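Autoinducer 2-binding protein LsrB (Clostridium saccharobutylicum DSM 13864, PDB 6DSP) binds the quorum-sensing signal autoinducer-2 as a receptor of the bacterial solute-binding protein family, its ligand lying between two lobes. Local coordinates at residues G131-Q136 against R334-K339; S209-H214 against P229-A234. All blocks are in the same frame, centred on the assembly; numbering follows the deposited sequence.

Contact 1: residues G131-Q136 against R334-K339; sequences GQMLVQ and RTIFTK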
ATOM      1  N   GLY A 131       2.920   2.095  10.185  1.00 14.22           N
ATOM      2  CA  GLY A 131       4.194   1.634  10.709  1.00 15.07           C
ATOM      3  C   GLY A 131       4.053   0.921  12.044  1.00 15.15           C
ATOM      4  O   GLY A 131       4.642  -0.145  12.252  1.00 15.92           O
ATOM      5  N   GLN A 132       3.230   1.476  12.952  1.00 15.59           N
ATOM      6  CA  GLN A 132       3.042   0.841  14.258  1.00 16.66           C
ATOM      7  C   GLN A 132       2.261  -0.467  14.127  1.00 15.72           C
ATOM      8  O   GLN A 132       2.551  -1.436  14.828  1.00 16.50           O
ATOM      9  CB  GLN A 132       2.359   1.831  15.187  1.00 19.33           C
ATOM     10  CG  GLN A 132       3.305   2.971  15.494  1.00 23.49           C
ATOM     11  CD  GLN A 132       2.725   4.063  16.334  1.00 27.23           C
ATOM     12  OE1 GLN A 132       3.245   5.192  16.327  1.00 28.77           O
ATOM     13  NE2 GLN A 132       1.672   3.756  17.081  1.00 28.02           N
ATOM     14  N   MET A 133       1.274  -0.518  13.209  1.00 14.95           N
ATOM     15  CA  MET A 133       0.553  -1.762  12.972  1.00 15.00           C
ATOM     16  C   MET A 133       1.510  -2.868  12.550  1.00 14.25           C
ATOM     17  O   MET A 133       1.408  -3.997  13.054  1.00 14.42           O
ATOM     18  CB  MET A 133      -0.494  -1.531  11.883  1.00 15.85           C
ATOM     19  CG  MET A 133      -1.293  -2.767  11.529  1.00 16.35           C
ATOM     20  SD  MET A 133      -2.365  -2.299  10.149  1.00 16.47           S
ATOM     21  CE  MET A 133      -3.159  -3.882   9.814  1.00 20.03           C
ATOM     22  N   LEU A 134       2.447  -2.573  11.634  1.00 13.87           N
ATOM     23  CA  LEU A 134       3.419  -3.581  11.200  1.00 13.65           C
ATOM     24  C   LEU A 134       4.231  -4.107  12.372  1.00 14.18           C
ATOM     25  O   LEU A 134       4.370  -5.332  12.555  1.00 14.75           O
ATOM     26  CB  LEU A 134       4.330  -2.990  10.125  1.00 13.39           C
ATOM     27  CG  LEU A 134       3.600  -2.804   8.789  1.00 13.49           C
ATOM     28  CD1 LEU A 134       4.361  -1.755   8.018  1.00 13.64           C
ATOM     29  CD2 LEU A 134       3.542  -4.097   7.977  1.00 14.01           C
ATOM     30  N   VAL A 135       4.764  -3.196  13.188  1.00 14.05           N
ATOM     31  CA  VAL A 135       5.582  -3.605  14.321  1.00 15.01           C
ATOM     32  C   VAL A 135       4.758  -4.401  15.326  1.00 15.42           C
ATOM     33  O   VAL A 135       5.234  -5.412  15.865  1.00 15.90           O
ATOM     34  CB  VAL A 135       6.246  -2.375  14.967  1.00 15.75           C
ATOM     35  CG1 VAL A 135       7.003  -2.804  16.210  1.00 16.11           C
ATOM     36  CG2 VAL A 135       7.156  -1.669  13.950  1.00 16.69           C
ATOM     37  N   GLN A 136       3.506  -3.975  15.577  1.00 15.72           N
ATOM     38  CA  GLN A 136       2.664  -4.671  16.550  1.00 16.54           C
ATOM     39  C   GLN A 136       2.321  -6.081  16.094  1.00 15.64           C
ATOM     40  O   GLN A 136       2.288  -7.012  16.906  1.00 16.25           O
ATOM     41  CB  GLN A 136       1.388  -3.874  16.808  1.00 18.74           C
ATOM     42  CG  GLN A 136       0.509  -4.530  17.864  1.00 23.04           C
ATOM     43  CD  GLN A 136       1.144  -4.449  19.250  1.00 26.94           C
ATOM     44  OE1 GLN A 136       1.599  -3.383  19.679  1.00 29.21           O
ATOM     45  NE2 GLN A 136       1.189  -5.574  19.952  1.00 27.65           N
ATOM     46  N   ARG A 334      -8.282  -0.563   9.333  1.00 17.18           N
ATOM     47  CA  ARG A 334      -7.363  -1.550   8.793  1.00 16.52           C
ATOM     48  C   ARG A 334      -7.667  -2.894   9.442  1.00 16.83           C
ATOM     49  O   ARG A 334      -8.376  -2.967  10.458  1.00 19.37           O
ATOM     50  CB  ARG A 334      -5.903  -1.111   8.992  1.00 16.87           C
ATOM     51  CG  ARG A 334      -5.584   0.140   8.159  1.00 16.89           C
ATOM     52  CD  ARG A 334      -4.923   1.241   8.976  1.00 18.28           C
ATOM     53  NE  ARG A 334      -5.840   1.800   9.958  1.00 19.65           N
ATOM     54  CZ  ARG A 334      -6.772   2.706   9.691  1.00 20.22           C
ATOM     55  NH1 ARG A 334      -6.942   3.193   8.464  1.00 19.51           N
ATOM     56  NH2 ARG A 334      -7.557   3.120  10.675  1.00 22.37           N
ATOM     57  N   THR A 335      -7.129  -3.971   8.860  1.00 16.02           N
ATOM     58  CA  THR A 335      -7.539  -5.327   9.196  1.00 16.51           C
ATOM     59  C   THR A 335      -6.312  -6.170   9.488  1.00 15.52           C
ATOM     60  O   THR A 335      -5.351  -6.157   8.713  1.00 15.39           O
ATOM     61  CB  THR A 335      -8.327  -5.960   8.038  1.00 19.55           C
ATOM     62  OG1 THR A 335      -9.382  -5.063   7.647  1.00 22.64           O
ATOM     63  CG2 THR A 335      -8.905  -7.312   8.479  1.00 20.47           C
ATOM     64  N   ILE A 336      -6.345  -6.924  10.593  1.00 16.64           N
ATOM     65  CA  ILE A 336      -5.293  -7.876  10.925  1.00 16.93           C
ATOM     66  C   ILE A 336      -5.840  -9.276  10.694  1.00 16.80           C
ATOM     67  O   ILE A 336      -6.887  -9.627  11.254  1.00 17.95           O
ATOM     68  CB  ILE A 336      -4.801  -7.698  12.372  1.00 18.17           C
ATOM     69  CG1 ILE A 336      -4.177  -6.312  12.551  1.00 20.18           C
ATOM     70  CG2 ILE A 336      -3.794  -8.764  12.712  1.00 18.42           C
ATOM     71  CD1 ILE A 336      -3.954  -5.947  14.005  1.00 21.90           C
ATOM     72  N   PHE A 337      -5.142 -10.072   9.883  1.00 15.77           N
ATOM     73  CA  PHE A 337      -5.573 -11.427   9.552  1.00 15.89           C
ATOM     74  C   PHE A 337      -4.751 -12.457  10.309  1.00 15.70           C
ATOM     75  O   PHE A 337      -3.524 -12.325  10.451  1.00 15.41           O
ATOM     76  CB  PHE A 337      -5.404 -11.726   8.060  1.00 16.54           C
ATOM     77  CG  PHE A 337      -6.052 -10.733   7.160  1.00 16.56           C
ATOM     78  CD1 PHE A 337      -7.430 -10.714   6.980  1.00 17.99           C
ATOM     79  CD2 PHE A 337      -5.276  -9.810   6.457  1.00 16.54           C
ATOM     80  CE1 PHE A 337      -8.025  -9.801   6.122  1.00 17.53           C
ATOM     81  CE2 PHE A 337      -5.888  -8.904   5.586  1.00 17.15           C
ATOM     82  CZ  PHE A 337      -7.256  -8.885   5.443  1.00 17.40           C
ATOM     83  N   THR A 338      -5.432 -13.491  10.796  1.00 16.45           N
ATOM     84  CA  THR A 338      -4.794 -14.718  11.254  1.00 17.98           C
ATOM     85  C   THR A 338      -5.627 -15.883  10.717  1.00 18.56           C
ATOM     86  O   THR A 338      -6.631 -15.683  10.023  1.00 18.78           O
ATOM     87  CB  THR A 338      -4.733 -14.824  12.785  1.00 18.94           C
ATOM     88  OG1 THR A 338      -6.052 -15.117  13.279  1.00 19.86           O
ATOM     89  CG2 THR A 338      -4.146 -13.561  13.421  1.00 19.48           C
ATOM     90  N   LYS A 339      -5.225 -17.117  11.035  1.00 19.53           N
ATOM     91  CA  LYS A 339      -6.031 -18.244  10.597  1.00 21.15           C
ATOM     92  C   LYS A 339      -7.445 -18.175  11.162  1.00 21.39           C
ATOM     93  O   LYS A 339      -8.352 -18.806  10.614  1.00 22.30           O
ATOM     94  CB  LYS A 339      -5.332 -19.548  11.010  1.00 23.91           C
ATOM     95  CG  LYS A 339      -5.394 -19.840  12.509  1.00 27.89           C
ATOM     96  CD  LYS A 339      -4.743 -21.171  12.824  1.00 31.94           C
ATOM     97  CE  LYS A 339      -4.545 -21.320  14.314  1.00 35.21           C
ATOM     98  NZ  LYS A 339      -5.824 -21.203  15.067  1.00 37.56           N
TER
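M133 crosses to the 334-339 segment on a fully extended side chain: with CG opposite the backbone N (chi1 179°) and both outer torsions also near 180°, its thioether reaches straight out from the helix. One partner, I336, has CG1 opposite its own carbonyl carbon (chi1 -63°), and the two side chains run past one another in opposite senses. M133 CE lies 3.8 Å from I336 CG1, an apolar contact, and 3.3 Å from the carbonyl atom T335 O, so the terminal methyl meets strand backbone as well as side chain. Further back along the thioether, M133 SD lies 3.9 Å from R334 CB. Only the aliphatic root of the arginine is met here; the chain bends away at chi2 and chi3, and its NH1 hydrogen-bonds to the carbonyl oxygens of Q124, a pocket residue, and L331, consistent with a place near the hinge, where the chain crosses between the lobes. An unbranched, slender methionine suits the 8.7 Å between M133 CA and I336 CA. Beyond the two segments, T335 pairs through its backbone with L270. The thioether packs on strand 335-337, alongside I336 on M137 and R334 on Q129 and L130. Across the two segments the chemistry is mostly apolar, with one close methyl-to-carbonyl approach, where the weakly polarised S-methyl is compatible with the oxygen.

Contact 2: residues S209-H214 against P229-A234; sequences SILSAH and PGQAQA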
ATOM      1  N   SER A 209      17.689 -14.717   0.005  1.00 14.34           N
ATOM      2  CA  SER A 209      18.922 -14.008   0.350  1.00 15.10           C
ATOM      3  C   SER A 209      18.907 -13.531   1.798  1.00 14.58           C
ATOM      4  O   SER A 209      19.925 -13.607   2.495  1.00 15.54           O
ATOM      5  CB  SER A 209      19.114 -12.797  -0.588  1.00 17.92           C
ATOM      6  OG  SER A 209      19.360 -13.160  -1.949  1.00 22.49           O
ATOM      7  N   ILE A 210      17.783 -12.987   2.260  1.00 13.74           N
ATOM      8  CA  ILE A 210      17.721 -12.544   3.651  1.00 13.96           C
ATOM      9  C   ILE A 210      17.942 -13.704   4.601  1.00 13.99           C
ATOM     10  O   ILE A 210      18.718 -13.601   5.556  1.00 14.67           O
ATOM     11  CB  ILE A 210      16.371 -11.867   3.939  1.00 14.17           C
ATOM     12  CG1 ILE A 210      16.165 -10.650   3.037  1.00 13.79           C
ATOM     13  CG2 ILE A 210      16.256 -11.524   5.430  1.00 15.15           C
ATOM     14  CD1 ILE A 210      14.784 -10.020   3.217  1.00 14.56           C
ATOM     15  N   LEU A 211      17.276 -14.843   4.348  1.00 14.14           N
ATOM     16  CA  LEU A 211      17.386 -15.974   5.252  1.00 15.08           C
ATOM     17  C   LEU A 211      18.756 -16.629   5.177  1.00 15.91           C
ATOM     18  O   LEU A 211      19.208 -17.218   6.169  1.00 18.16           O
ATOM     19  CB  LEU A 211      16.269 -16.962   4.944  1.00 14.51           C
ATOM     20  CG  LEU A 211      14.850 -16.485   5.290  1.00 15.46           C
ATOM     21  CD1 LEU A 211      13.785 -17.388   4.660  1.00 16.05           C
ATOM     22  CD2 LEU A 211      14.693 -16.422   6.819  1.00 16.12           C
ATOM     23  N   SER A 212      19.442 -16.534   4.037  1.00 15.98           N
ATOM     24  CA  SER A 212      20.790 -17.091   3.908  1.00 17.52           C
ATOM     25  C   SER A 212      21.835 -16.200   4.594  1.00 17.29           C
ATOM     26  O   SER A 212      22.767 -16.700   5.244  1.00 18.73           O
ATOM     27  CB  SER A 212      21.135 -17.263   2.423  1.00 21.37           C
ATOM     28  OG  SER A 212      20.231 -18.154   1.776  1.00 25.47           O
ATOM     29  N   ALA A 213      21.723 -14.879   4.423  1.00 16.47           N
ATOM     30  CA  ALA A 213      22.711 -13.944   4.940  1.00 16.68           C
ATOM     31  C   ALA A 213      22.474 -13.602   6.404  1.00 16.74           C
ATOM     32  O   ALA A 213      23.400 -13.131   7.068  1.00 17.31           O
ATOM     33  CB  ALA A 213      22.691 -12.661   4.103  1.00 17.03           C
ATOM     34  N   HIS A 214      21.259 -13.829   6.901  1.00 16.23           N
ATOM     35  CA  HIS A 214      20.873 -13.502   8.262  1.00 16.56           C
ATOM     36  C   HIS A 214      20.070 -14.685   8.804  1.00 17.23           C
ATOM     37  O   HIS A 214      18.879 -14.586   9.102  1.00 16.70           O
ATOM     38  CB  HIS A 214      20.053 -12.212   8.305  1.00 17.25           C
ATOM     39  CG  HIS A 214      20.710 -11.074   7.603  1.00 18.20           C
ATOM     40  ND1 HIS A 214      21.752 -10.359   8.153  1.00 19.23           N
ATOM     41  CD2 HIS A 214      20.519 -10.576   6.358  1.00 19.06           C
ATOM     42  CE1 HIS A 214      22.159  -9.452   7.280  1.00 20.00           C
ATOM     43  NE2 HIS A 214      21.439  -9.572   6.180  1.00 19.88           N
ATOM     44  N   PRO A 229       4.264 -12.373   0.227  1.00 11.61           N
ATOM     45  CA  PRO A 229       4.164 -13.769  -0.240  1.00 12.16           C
ATOM     46  C   PRO A 229       5.492 -14.305  -0.731  1.00 12.54           C
ATOM     47  O   PRO A 229       5.769 -15.496  -0.557  1.00 12.98           O
ATOM     48  CB  PRO A 229       3.100 -13.714  -1.342  1.00 12.82           C
ATOM     49  CG  PRO A 229       3.066 -12.230  -1.778  1.00 12.98           C
ATOM     50  CD  PRO A 229       3.347 -11.463  -0.493  1.00 13.02           C
ATOM     51  N   GLY A 230       6.356 -13.459  -1.292  1.00 11.71           N
ATOM     52  CA  GLY A 230       7.658 -13.958  -1.706  1.00 12.39           C
ATOM     53  C   GLY A 230       8.496 -14.395  -0.518  1.00 12.38           C
ATOM     54  O   GLY A 230       9.197 -15.410  -0.581  1.00 12.26           O
ATOM     55  N   GLN A 231       8.439 -13.625   0.580  1.00 12.24           N
ATOM     56  CA  GLN A 231       9.199 -13.988   1.770  1.00 12.28           C
ATOM     57  C   GLN A 231       8.647 -15.261   2.398  1.00 12.28           C
ATOM     58  O   GLN A 231       9.407 -16.099   2.888  1.00 12.37           O
ATOM     59  CB  GLN A 231       9.116 -12.848   2.768  1.00 12.26           C
ATOM     60  CG  GLN A 231      10.067 -13.053   3.966  1.00 12.12           C
ATOM     61  CD  GLN A 231      11.505 -13.039   3.503  1.00 12.30           C
ATOM     62  OE1 GLN A 231      12.004 -11.988   3.081  1.00 12.83           O
ATOM     63  NE2 GLN A 231      12.199 -14.184   3.614  1.00 12.88           N
ATOM     64  N   ALA A 232       7.319 -15.410   2.411  1.00 11.83           N
ATOM     65  CA  ALA A 232       6.739 -16.649   2.916  1.00 11.97           C
ATOM     66  C   ALA A 232       7.183 -17.834   2.061  1.00 12.36           C
ATOM     67  O   ALA A 232       7.571 -18.898   2.581  1.00 13.07           O
ATOM     68  CB  ALA A 232       5.225 -16.552   2.956  1.00 13.01           C
ATOM     69  N   GLN A 233       7.167 -17.667   0.736  1.00 12.66           N
ATOM     70  CA  GLN A 233       7.627 -18.752  -0.135  1.00 13.30           C
ATOM     71  C   GLN A 233       9.101 -19.076   0.119  1.00 12.45           C
ATOM     72  O   GLN A 233       9.502 -20.247   0.157  1.00 12.37           O
ATOM     73  CB  GLN A 233       7.420 -18.338  -1.592  1.00 13.89           C
ATOM     74  CG  GLN A 233       7.820 -19.440  -2.552  1.00 14.75           C
ATOM     75  CD  GLN A 233       6.890 -20.639  -2.488  1.00 15.21           C
ATOM     76  OE1 GLN A 233       5.653 -20.465  -2.425  1.00 16.18           O
ATOM     77  NE2 GLN A 233       7.452 -21.845  -2.506  1.00 15.98           N
ATOM     78  N   ALA A 234       9.922 -18.038   0.331  1.00 12.43           N
ATOM     79  CA  ALA A 234      11.328 -18.272   0.629  1.00 12.92           C
ATOM     80  C   ALA A 234      11.496 -19.084   1.909  1.00 13.14           C
ATOM     81  O   ALA A 234      12.332 -19.996   1.978  1.00 13.70           O
ATOM     82  CB  ALA A 234      12.062 -16.942   0.766  1.00 12.97           C
TER
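The carboxamide of Q231 is the flat group here, and I210 and L211 meet it along its rim. I210 CD1 comes up beyond the oxygen, 3.4 Å from Q231 OE1 and displaced somewhat from the amide plane. L211 arrives at the nitrogen end, its CD1 3.7 Å from Q231 NE2 and nearly level with that plane, while L211 CG, at 3.9 Å from Q231 NE2, stands further off to the same side as I210 CD1. Toward the opposite face sits the methyl of A234, one turn along the same helix and offset from the nitrogen end. Glutamine reaches this position by setting CG opposite the backbone N (chi1 -171°) and then bending at chi2 (64°). Although the amide is buried, with aliphatic groups at its rim, both its ends are satisfied: OE1 by H159 ND1 and NE2 by G207 O, bonds that fix the amide's rotation. L211 CD1 also touches A234, 4.3 Å from A234 CB, where a small residue suits the approach of a branched leucine. The short helical segments pass 10.5 Å apart at a crossing angle of -48°, a spacing bridged by these longer side chains. I210, L211 and Q231 all also touch I220 on strand 219-222. Two neighbouring helices laid over one face of a parallel sheet, with this strand joining them in the chain, are characteristic of the Rossmann-like alpha/beta lobe of periplasmic binding proteins.

How the contacts relate
Contact 2 is buried and contact 1 lies nearer the surface, though each covers a similar, modest area. They share no helix or strand: contact 1 pairs helix 127-144 with the late strand 335-337, far apart in sequence, whereas contact 2 joins helices 200-213 and 227-237, close neighbours along the chain and nested within the loop that contact 1 closes. Their centres stand 20 Å apart, and their nearest atoms about 11 Å. Place matches chemistry. At the surface, a flexible thioether meets backbone and aliphatic carbon; over the sheet, branched aliphatics border an amide whose polar atoms must find partners inside the protein.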